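Local coordinates for protein alpha-L-rhamnosidase (Aspergillus terreus, PDB 6GSZ) that probably hydrolyses terminal non-reducing alpha-L-rhamnose residues of alpha-L-rhamnosides, as a glycosidase with a six-hairpin catalytic domain, at residues A[571-576]-A[641-646]; A[657-662]-A[678-683]. All blocks are in the same frame, centred on the assembly; numbering follows the deposited sequence.

Interaction 1 (A[571-576]-A[641-646]). With NAG (2-acetamido-2-deoxy-beta-D-glucopyranose), chain G.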
loop_
_atom_site.group_PDB
_atom_site.type_symbol
_atom_site.label_atom_id
_atom_site.label_comp_id
_atom_site.label_asym_id
_atom_site.label_seq_id
_atom_site.Cartn_x
_atom_site.Cartn_y
_atom_site.Cartn_z
ATOM N N TRP A 571 -14.191 24.384 12.760
ATOM C CA TRP A 571 -15.189 23.537 12.164
ATOM C C TRP A 571 -16.601 23.966 12.575
ATOM O O TRP A 571 -16.879 24.265 13.716
ATOM C CB TRP A 571 -14.967 22.080 12.537
ATOM C CG TRP A 571 -14.028 21.312 11.658
ATOM C CD1 TRP A 571 -12.706 21.073 11.859
ATOM C CD2 TRP A 571 -14.343 20.673 10.416
ATOM N NE1 TRP A 571 -12.169 20.345 10.852
ATOM C CE2 TRP A 571 -13.160 20.053 9.949
ATOM C CE3 TRP A 571 -15.522 20.505 9.683
ATOM C CZ2 TRP A 571 -13.126 19.306 8.773
ATOM C CZ3 TRP A 571 -15.481 19.793 8.507
ATOM C CH2 TRP A 571 -14.302 19.187 8.068
ATOM N N ASP A 572 -17.512 23.853 11.611
ATOM C CA ASP A 572 -18.944 23.983 11.868
ATOM C C ASP A 572 -19.368 22.853 12.820
ATOM O O ASP A 572 -19.072 21.672 12.580
ATOM C CB ASP A 572 -19.691 23.942 10.535
ATOM C CG ASP A 572 -21.204 23.950 10.607
ATOM O OD1 ASP A 572 -21.770 23.322 11.509
ATOM O OD2 ASP A 572 -21.768 24.553 9.712
ATOM N N ARG A 573 -19.994 23.231 13.938
ATOM C CA ARG A 573 -20.283 22.280 15.017
ATOM C C ARG A 573 -21.572 21.477 14.754
ATOM O O ARG A 573 -22.028 20.782 15.667
ATOM C CB ARG A 573 -20.292 22.981 16.380
ATOM C CG ARG A 573 -18.902 23.317 16.920
ATOM C CD ARG A 573 -18.366 24.630 16.456
ATOM N NE ARG A 573 -17.274 24.995 17.354
ATOM C CZ ARG A 573 -15.988 24.673 17.192
ATOM N NH1 ARG A 573 -15.602 23.968 16.140
ATOM N NH2 ARG A 573 -15.092 25.077 18.100
ATOM N N SER A 574 -22.151 21.571 13.547
ATOM C CA SER A 574 -23.284 20.721 13.186
ATOM C C SER A 574 -22.857 19.596 12.237
ATOM O O SER A 574 -23.712 18.840 11.755
ATOM C CB SER A 574 -24.366 21.554 12.593
ATOM O OG SER A 574 -24.040 22.031 11.283
ATOM N N THR A 575 -21.562 19.469 11.955
ATOM C CA THR A 575 -21.101 18.479 11.003
ATOM C C THR A 575 -20.894 17.095 11.634
ATOM O O THR A 575 -20.435 16.938 12.732
ATOM C CB THR A 575 -19.776 18.897 10.371
ATOM O OG1 THR A 575 -18.799 19.252 11.355
ATOM C CG2 THR A 575 -19.947 20.054 9.411
ATOM N N PHE A 576 -21.266 16.056 10.873
ATOM C CA PHE A 576 -20.848 14.712 11.167
ATOM C C PHE A 576 -19.317 14.663 11.257
ATOM O O PHE A 576 -18.620 15.220 10.366
ATOM C CB PHE A 576 -21.374 13.759 10.087
ATOM C CG PHE A 576 -20.813 12.375 10.267
ATOM C CD1 PHE A 576 -21.291 11.543 11.263
ATOM C CD2 PHE A 576 -19.706 11.968 9.555
ATOM C CE1 PHE A 576 -20.722 10.302 11.489
ATOM C CE2 PHE A 576 -19.129 10.731 9.787
ATOM C CZ PHE A 576 -19.621 9.902 10.762
ATOM N N GLN A 641 -7.780 27.724 21.343
ATOM C CA GLN A 641 -7.587 27.962 22.779
ATOM C C GLN A 641 -8.888 28.454 23.427
ATOM O O GLN A 641 -9.311 27.916 24.470
ATOM C CB GLN A 641 -6.433 28.942 22.984
ATOM C CG GLN A 641 -5.090 28.342 22.589
ATOM C CD GLN A 641 -3.995 29.369 22.432
ATOM O OE1 GLN A 641 -4.225 30.569 22.577
ATOM N NE2 GLN A 641 -2.817 28.884 22.070
ATOM N N LYS A 642 -9.528 29.448 22.804
ATOM C CA LYS A 642 -10.776 29.978 23.335
ATOM C C LYS A 642 -11.837 28.883 23.468
ATOM O O LYS A 642 -12.602 28.879 24.427
ATOM C CB LYS A 642 -11.302 31.113 22.455
ATOM C CG LYS A 642 -10.508 32.402 22.570
ATOM C CD LYS A 642 -10.729 33.382 21.439
ATOM C CE LYS A 642 -12.111 33.981 21.408
ATOM N NZ LYS A 642 -12.190 34.997 20.323
ATOM N N ALA A 643 -11.899 27.992 22.471
ATOM C CA ALA A 643 -12.940 26.984 22.446
ATOM C C ALA A 643 -12.682 25.817 23.419
ATOM O O ALA A 643 -13.646 25.299 24.015
ATOM C CB ALA A 643 -13.104 26.472 21.037
ATOM N N TRP A 644 -11.419 25.380 23.565
ATOM C CA TRP A 644 -11.108 24.061 24.102
ATOM C C TRP A 644 -10.126 24.043 25.275
ATOM O O TRP A 644 -9.952 22.990 25.886
ATOM C CB TRP A 644 -10.579 23.142 22.987
ATOM C CG TRP A 644 -11.545 23.004 21.848
ATOM C CD1 TRP A 644 -11.324 23.390 20.563
ATOM C CD2 TRP A 644 -12.897 22.485 21.885
ATOM N NE1 TRP A 644 -12.409 23.110 19.786
ATOM C CE2 TRP A 644 -13.404 22.596 20.572
ATOM C CE3 TRP A 644 -13.738 21.974 22.887
ATOM C CZ2 TRP A 644 -14.675 22.154 20.217
ATOM C CZ3 TRP A 644 -15.000 21.539 22.535
ATOM C CH2 TRP A 644 -15.474 21.674 21.232
ATOM N N ILE A 645 -9.482 25.170 25.586
ATOM C CA ILE A 645 -8.464 25.206 26.645
ATOM C C ILE A 645 -8.877 26.272 27.662
ATOM O O ILE A 645 -9.103 27.440 27.289
ATOM C CB ILE A 645 -7.054 25.487 26.102
ATOM C CG1 ILE A 645 -6.684 24.561 24.950
ATOM C CG2 ILE A 645 -6.066 25.351 27.236
ATOM C CD1 ILE A 645 -5.291 24.681 24.435
ATOM N N THR A 646 -8.994 25.875 28.930
ATOM C CA THR A 646 -9.339 26.855 29.974
ATOM C C THR A 646 -8.168 27.819 30.170
ATOM O O THR A 646 -7.052 27.527 29.764
ATOM C CB THR A 646 -9.660 26.172 31.312
ATOM O OG1 THR A 646 -8.479 25.569 31.845
ATOM C CG2 THR A 646 -10.719 25.115 31.162
HETATM C C1 NAG G . -8.108 25.154 36.443
HETATM C C2 NAG G . -9.383 25.319 35.535
HETATM C C3 NAG G . -10.398 24.153 35.786
HETATM C C4 NAG G . -9.746 22.791 35.985
HETATM C C5 NAG G . -8.620 22.896 37.009
HETATM C C6 NAG G . -7.826 21.609 37.145
HETATM C C7 NAG G . -9.703 27.712 34.828
HETATM C C8 NAG G . -10.509 28.986 34.923
HETATM N N2 NAG G . -10.027 26.661 35.651
HETATM O O3 NAG G . -11.275 23.878 34.696
HETATM O O4 NAG G . -10.737 21.790 36.324
HETATM O O5 NAG G . -7.670 23.833 36.530
HETATM O O6 NAG G . -6.873 21.779 38.204
HETATM O O7 NAG G . -8.823 27.672 34.013
#

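Interaction 2 (A[657-662]-A[678-683])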
loop_
_atom_site.group_PDB
_atom_site.type_symbol
_atom_site.label_atom_id
_atom_site.label_comp_id
_atom_site.label_asym_id
_atom_site.label_seq_id
_atom_site.Cartn_x
_atom_site.Cartn_y
_atom_site.Cartn_z
ATOM N N THR A 657 -6.346 11.323 24.028
ATOM C CA THR A 657 -6.398 12.055 22.755
ATOM C C THR A 657 -6.542 13.574 22.969
ATOM O O THR A 657 -5.920 14.374 22.243
ATOM C CB THR A 657 -7.521 11.515 21.871
ATOM O OG1 THR A 657 -7.172 10.170 21.557
ATOM C CG2 THR A 657 -7.729 12.315 20.611
ATOM N N GLY A 658 -7.382 13.969 23.925
ATOM C CA GLY A 658 -7.634 15.376 24.176
ATOM C C GLY A 658 -6.397 16.177 24.588
ATOM O O GLY A 658 -6.304 17.367 24.232
ATOM N N LEU A 659 -5.457 15.506 25.263
ATOM C CA LEU A 659 -4.176 16.106 25.591
ATOM C C LEU A 659 -3.164 15.896 24.457
ATOM O O LEU A 659 -2.376 16.771 24.153
ATOM C CB LEU A 659 -3.667 15.510 26.897
ATOM C CG LEU A 659 -4.366 16.057 28.136
ATOM C CD1 LEU A 659 -4.280 15.054 29.256
ATOM C CD2 LEU A 659 -3.793 17.400 28.538
ATOM N N ALA A 660 -3.096 14.691 23.883
ATOM C CA ALA A 660 -2.013 14.389 22.928
ATOM C C ALA A 660 -2.088 15.322 21.710
ATOM O O ALA A 660 -1.072 15.795 21.191
ATOM C CB ALA A 660 -2.049 12.951 22.499
ATOM N N LEU A 661 -3.296 15.578 21.200
ATOM C CA LEU A 661 -3.391 16.406 19.979
ATOM C C LEU A 661 -2.854 17.824 20.166
ATOM O O LEU A 661 -2.006 18.244 19.352
ATOM C CB LEU A 661 -4.807 16.383 19.405
ATOM C CG LEU A 661 -5.346 15.021 19.008
ATOM C CD1 LEU A 661 -6.742 15.144 18.429
ATOM C CD2 LEU A 661 -4.415 14.328 18.018
ATOM N N PRO A 662 -3.326 18.616 21.159
ATOM C CA PRO A 662 -2.739 19.943 21.309
ATOM C C PRO A 662 -1.247 19.928 21.700
ATOM O O PRO A 662 -0.550 20.852 21.355
ATOM C CB PRO A 662 -3.640 20.596 22.363
ATOM C CG PRO A 662 -4.159 19.423 23.161
ATOM C CD PRO A 662 -4.421 18.362 22.121
ATOM N N ALA A 678 1.664 17.896 29.402
ATOM C CA ALA A 678 2.438 16.625 29.188
ATOM C C ALA A 678 2.497 15.814 30.483
ATOM O O ALA A 678 2.332 14.596 30.487
ATOM C CB ALA A 678 3.806 16.864 28.607
ATOM N N LYS A 679 2.784 16.480 31.606
ATOM C CA LYS A 679 2.816 15.746 32.884
ATOM C C LYS A 679 1.416 15.204 33.252
ATOM O O LYS A 679 1.315 14.090 33.819
ATOM C CB LYS A 679 3.419 16.632 33.974
ATOM C CG LYS A 679 4.887 16.981 33.791
ATOM C CD LYS A 679 5.777 15.782 33.882
ATOM C CE LYS A 679 7.251 16.116 33.875
ATOM N NZ LYS A 679 8.031 14.849 33.871
ATOM N N ARG A 680 0.351 15.953 32.956
ATOM C CA ARG A 680 -0.993 15.444 33.218
ATOM C C ARG A 680 -1.322 14.253 32.319
ATOM O O ARG A 680 -1.974 13.312 32.787
ATOM C CB ARG A 680 -2.062 16.521 33.020
ATOM C CG ARG A 680 -1.962 17.645 34.029
ATOM C CD ARG A 680 -3.241 18.443 34.159
ATOM N NE ARG A 680 -3.750 18.951 32.903
ATOM C CZ ARG A 680 -3.311 19.996 32.232
ATOM N NH1 ARG A 680 -2.341 20.753 32.747
ATOM N NH2 ARG A 680 -3.821 20.257 31.032
ATOM N N LEU A 681 -0.835 14.278 31.070
ATOM C CA LEU A 681 -1.031 13.138 30.159
ATOM C C LEU A 681 -0.401 11.873 30.761
ATOM O O LEU A 681 -1.015 10.774 30.814
ATOM C CB LEU A 681 -0.477 13.467 28.762
ATOM C CG LEU A 681 -0.522 12.299 27.771
ATOM C CD1 LEU A 681 -1.934 11.696 27.585
ATOM C CD2 LEU A 681 0.027 12.759 26.402
ATOM N N VAL A 682 0.840 12.005 31.231
ATOM C CA VAL A 682 1.567 10.860 31.822
ATOM C C VAL A 682 0.799 10.347 33.053
ATOM O O VAL A 682 0.712 9.125 33.246
ATOM C CB VAL A 682 3.013 11.232 32.184
ATOM C CG1 VAL A 682 3.676 10.154 33.038
ATOM C CG2 VAL A 682 3.835 11.507 30.939
ATOM N N ASN A 683 0.255 11.264 33.863
ATOM C CA ASN A 683 -0.491 10.893 35.058
ATOM C C ASN A 683 -1.759 10.112 34.686
ATOM O O ASN A 683 -2.026 9.087 35.340
ATOM C CB ASN A 683 -0.831 12.117 35.910
ATOM C CG ASN A 683 -1.488 11.736 37.217
ATOM O OD1 ASN A 683 -0.889 11.027 38.019
ATOM N ND2 ASN A 683 -2.719 12.167 37.422
#

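Interaction 1 (A[571-576]-A[641-646])
R573, in the loop between helices 545-562 and 598-619, reaches A643 and W644 at the C-terminal end of helix 623-644, a small, partly buried contact between arginine and tryptophan. R573 NH2 comes 3.6 Å from W644 CZ2, which lies over one face of the guanidinium. The two planes are turned 51° apart, so the groups meet obliquely and not as a stack. The methyl of A643 takes a different place, at the edge of the same guanidinium and in its plane, with CB 3.8 Å from R573 NH2; being small, it leaves room for the arginine to pass beside the indole. The carboxylate of D603 probably helps hold the pair, because OD2 forms a salt bridge with R573 NH2 and accepts the hydrogen bond of W644 NE1. Tryptophan suits this buried place by offering a broad apolar surface together with one N-H.

A bend at chi2 (87°) turns the arginine back along its own loop, where NH1 donates to W571 O at 2.8 Å. The bond uses a lone pair in the carbonyl plane but is bent at the donor (137°), the oxygen being tilted out of the guanidinium plane. R573 sits within a type I turn from D572 to T575, whose shape several bonds probably help to hold. D572 OD1 closes an Asx turn with S574 N at 2.7 Å and also accepts from S574 OG, while T575 OG1 reaches D572 O at 2.7 Å. On the helix side, T646 OG1 lies 3.0 Å from O7 of the N-acetylglucosamine on N648.

Helix 598-619 borders both partners: it supplies D603, whose OD1 also accepts from W571 N, and it packs against W571 through L606 and against W644 through L600.

Interaction 2 (A[657-662]-A[678-683])
R680 and L681 are the residues of 678-683 that meet the helix of 657-662. R680 comes first. Its side chain, bent at chi3 (-53°), crosses that of L659 at about a right angle, and NH2 lies 3.8 Å from L659 CD2. The polar end is held from other directions: NE forms a salt bridge with E654, and NH2 donates to G649 O. Arginine suits this partly exposed place because its long chain carries the guanidinium past the leucine methyl to the loop before helix 656-664.

L681, next along, is buried, and its CB points toward the other helix. The CD1 methyl of L659 sits over its backbone, 3.9 Å from L681 CA and 4.2 Å from L681 CB. In return, L681 swings its CG anti to the backbone N (chi1 175°), and CD2 rests against A660, 4.4 Å from A660 CB. A leucine on each helix fills the interface, while the small A660 lets the neighbouring methyl come near its backbone. V682 already belongs to another face, against L706 of helix 699-708, a helix that L681 touches too.

Seen from the first helix, L659 also touches A677 and I684. With R680 and L681 these lie at the spacing of a knobs-into-holes pocket, and L659 is consistent with its knob. The axes of the two segments approach to 9.6 Å, and their directions differ by 147°, roughly antiparallel. Helices 656-664 and 671-687, consecutive in the chain, therefore form an antiparallel helical hairpin within the range of the six-hairpin glycosidase domain, a fold built from such helix pairs.

In the fold
Both contacts lie within the six-hairpin glycosidase domain, on the same side of the chain's centre. Their centres are 18 Å apart and their nearest atoms about 5 Å, without touching. They come in series along the chain: interaction 1 closes at the end of helix 623-644, and helix 656-664, the next one, opens interaction 2. The loop between these helices carries the glycan at N648. Helix 598-619 links the contacts, since it supplies D603 to the first and packs through V601 against T657 and L661 of helix 656-664 in interaction 2. Interaction 1 spans 65 residues and interaction 2 only 16, so one ties a distant loop to the helices and the other pairs neighbouring helices.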